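Local coordinates for novel protein similar to vertebrate potassium voltage-gated channel, subfamily H (Eag-related) family (Danio rerio, PDB 3UKN), which probably forms the pore-forming subunit of a voltage-gated delayed-rectifier potassium channel, represented here by its cytoplasmic C-linker and cyclic nucleotide-binding homology domain, at residues 75-78 with 82-85. Numbering follows the deposited sequence.
Sequences KELL and LFES
L78 covers one face of the F83 ring with a single methyl group. Its CD2 sits 3.5 Å from the ring centroid and only 6° off the ring normal, a CH-pi contact made almost exactly over the centre, and the two side chains cross at about a right angle. With CG of L78 anti to its carbonyl carbon (chi1 -70°), the isobutyl end swings nearer to F83 than the direction of its CB would suggest. The opposite face of the same ring is covered by CG of the preceding residue, L82, 4.0 Å above the plane, so that the phenyl group lies between two leucines.

L77 adds a looser apolar touch near the far end of the ring, its CD2 4.0 Å from CE2 of F83. Two backbone carbonyls also come close: L77 O approaches CE2 of F83 obliquely at 3.8 Å, and L78 O lies 3.6 Å from CB of F83.

Both segments belong to the connection between helix 63-71 and helix 88-96, probably where the C-linker gives way to the cyclic nucleotide-binding homology domain. L91 and L94 of helix 88-96 and Y188 of helix 186-199 also touch F83, while Q171 hydrogen-bonds L77 N. No hydrogen bond joins the two segments, which implies that they meet across this contact through dispersion and shape, with the aromatic face as the main contact surface.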
ATOM      1  N   LYS B  75     -18.811   5.346 -11.000  1.00 37.00           N
ATOM      2  CA  LYS B  75     -18.736   4.743  -9.675  1.00 37.89           C
ATOM      3  C   LYS B  75     -19.913   5.122  -8.768  1.00 36.53           C
ATOM      4  O   LYS B  75     -20.124   6.298  -8.471  1.00 27.74           O
ATOM      5  CB  LYS B  75     -17.408   5.123  -9.011  1.00 37.03           C
ATOM      6  CG  LYS B  75     -16.174   4.469  -9.668  1.00 35.25           C
ATOM      7  CD  LYS B  75     -16.193   2.958  -9.498  1.00 38.38           C
ATOM      8  CE  LYS B  75     -15.403   2.265 -10.598  1.00 52.87           C
ATOM      9  NZ  LYS B  75     -15.343   0.793 -10.384  1.00 52.75           N
ATOM     10  N   GLU B  76     -20.652   4.110  -8.312  1.00 38.28           N
ATOM     11  CA  GLU B  76     -21.826   4.305  -7.465  1.00 44.35           C
ATOM     12  C   GLU B  76     -21.539   5.195  -6.256  1.00 40.60           C
ATOM     13  O   GLU B  76     -22.352   6.050  -5.898  1.00 33.22           O
ATOM     14  CB  GLU B  76     -22.395   2.963  -7.001  1.00 52.00           C
ATOM     15  CG  GLU B  76     -23.075   2.149  -8.095  1.00 66.46           C
ATOM     16  CD  GLU B  76     -22.101   1.332  -8.946  1.00 80.53           C
ATOM     17  OE1 GLU B  76     -20.877   1.599  -8.906  1.00 68.76           O
ATOM     18  OE2 GLU B  76     -22.569   0.413  -9.659  1.00 95.66           O
ATOM     19  N   LEU B  77     -20.379   5.002  -5.640  1.00 40.85           N
ATOM     20  CA  LEU B  77     -19.992   5.821  -4.507  1.00 41.90           C
ATOM     21  C   LEU B  77     -20.166   7.291  -4.857  1.00 33.75           C
ATOM     22  O   LEU B  77     -20.815   8.027  -4.127  1.00 39.00           O
ATOM     23  CB  LEU B  77     -18.554   5.513  -4.074  1.00 44.20           C
ATOM     24  CG  LEU B  77     -17.993   6.113  -2.780  1.00 39.91           C
ATOM     25  CD1 LEU B  77     -17.036   5.140  -2.090  1.00 42.92           C
ATOM     26  CD2 LEU B  77     -17.278   7.414  -3.083  1.00 35.68           C
ATOM     27  N   LEU B  78     -19.629   7.707  -5.995  1.00 35.44           N
ATOM     28  CA  LEU B  78     -19.610   9.118  -6.352  1.00 35.29           C
ATOM     29  C   LEU B  78     -20.950   9.650  -6.835  1.00 40.26           C
ATOM     30  O   LEU B  78     -21.045  10.819  -7.202  1.00 36.14           O
ATOM     31  CB  LEU B  78     -18.564   9.390  -7.438  1.00 38.88           C
ATOM     32  CG  LEU B  78     -17.111   9.266  -7.010  1.00 37.00           C
ATOM     33  CD1 LEU B  78     -16.211   9.575  -8.190  1.00 37.21           C
ATOM     34  CD2 LEU B  78     -16.828  10.172  -5.804  1.00 22.45           C
ATOM     35  N   LEU B  82     -23.545  14.083  -1.853  1.00 26.13           N
ATOM     36  CA  LEU B  82     -22.317  14.656  -1.309  1.00 25.47           C
ATOM     37  C   LEU B  82     -21.406  15.264  -2.397  1.00 22.25           C
ATOM     38  O   LEU B  82     -20.657  16.223  -2.147  1.00 21.83           O
ATOM     39  CB  LEU B  82     -21.572  13.547  -0.563  1.00 38.40           C
ATOM     40  CG  LEU B  82     -20.124  13.784  -0.188  1.00 36.31           C
ATOM     41  CD1 LEU B  82     -20.058  15.071   0.635  1.00 43.52           C
ATOM     42  CD2 LEU B  82     -19.608  12.608   0.588  1.00 36.46           C
ATOM     43  N   PHE B  83     -21.478  14.706  -3.604  1.00 23.18           N
ATOM     44  CA  PHE B  83     -20.552  15.057  -4.700  1.00 35.57           C
ATOM     45  C   PHE B  83     -21.174  16.003  -5.732  1.00 33.93           C
ATOM     46  O   PHE B  83     -20.510  16.419  -6.684  1.00 41.13           O
ATOM     47  CB  PHE B  83     -19.968  13.783  -5.369  1.00 22.46           C
ATOM     48  CG  PHE B  83     -19.154  12.945  -4.416  1.00 22.93           C
ATOM     49  CD1 PHE B  83     -17.891  13.350  -4.038  1.00 17.67           C
ATOM     50  CD2 PHE B  83     -19.680  11.800  -3.853  1.00 18.75           C
ATOM     51  CE1 PHE B  83     -17.165  12.634  -3.130  1.00 22.27           C
ATOM     52  CE2 PHE B  83     -18.956  11.065  -2.946  1.00 24.92           C
ATOM     53  CZ  PHE B  83     -17.691  11.487  -2.577  1.00 28.62           C
ATOM     54  N   GLU B  84     -22.434  16.363  -5.516  1.00 33.66           N
ATOM     55  CA  GLU B  84     -23.162  17.219  -6.459  1.00 39.73           C
ATOM     56  C   GLU B  84     -22.373  18.472  -6.846  1.00 41.51           C
ATOM     57  O   GLU B  84     -22.364  18.866  -8.013  1.00 43.17           O
ATOM     58  CB  GLU B  84     -24.526  17.617  -5.885  1.00 46.59           C
ATOM     59  CG  GLU B  84     -25.363  18.516  -6.776  1.00 48.54           C
ATOM     60  CD  GLU B  84     -25.979  17.779  -7.953  1.00 53.44           C
ATOM     61  OE1 GLU B  84     -25.568  16.622  -8.208  1.00 51.52           O
ATOM     62  OE2 GLU B  84     -26.878  18.360  -8.617  1.00 52.82           O
ATOM     63  N   SER B  85     -21.707  19.088  -5.872  1.00 26.13           N
ATOM     64  CA  SER B  85     -21.042  20.368  -6.098  1.00 28.64           C
ATOM     65  C   SER B  85     -19.549  20.249  -6.461  1.00 28.35           C
ATOM     66  O   SER B  85     -18.838  21.249  -6.573  1.00 30.83           O
ATOM     67  CB  SER B  85     -21.241  21.297  -4.897  1.00 31.77           C
ATOM     68  OG  SER B  85     -20.284  21.022  -3.890  1.00 30.80           O
TER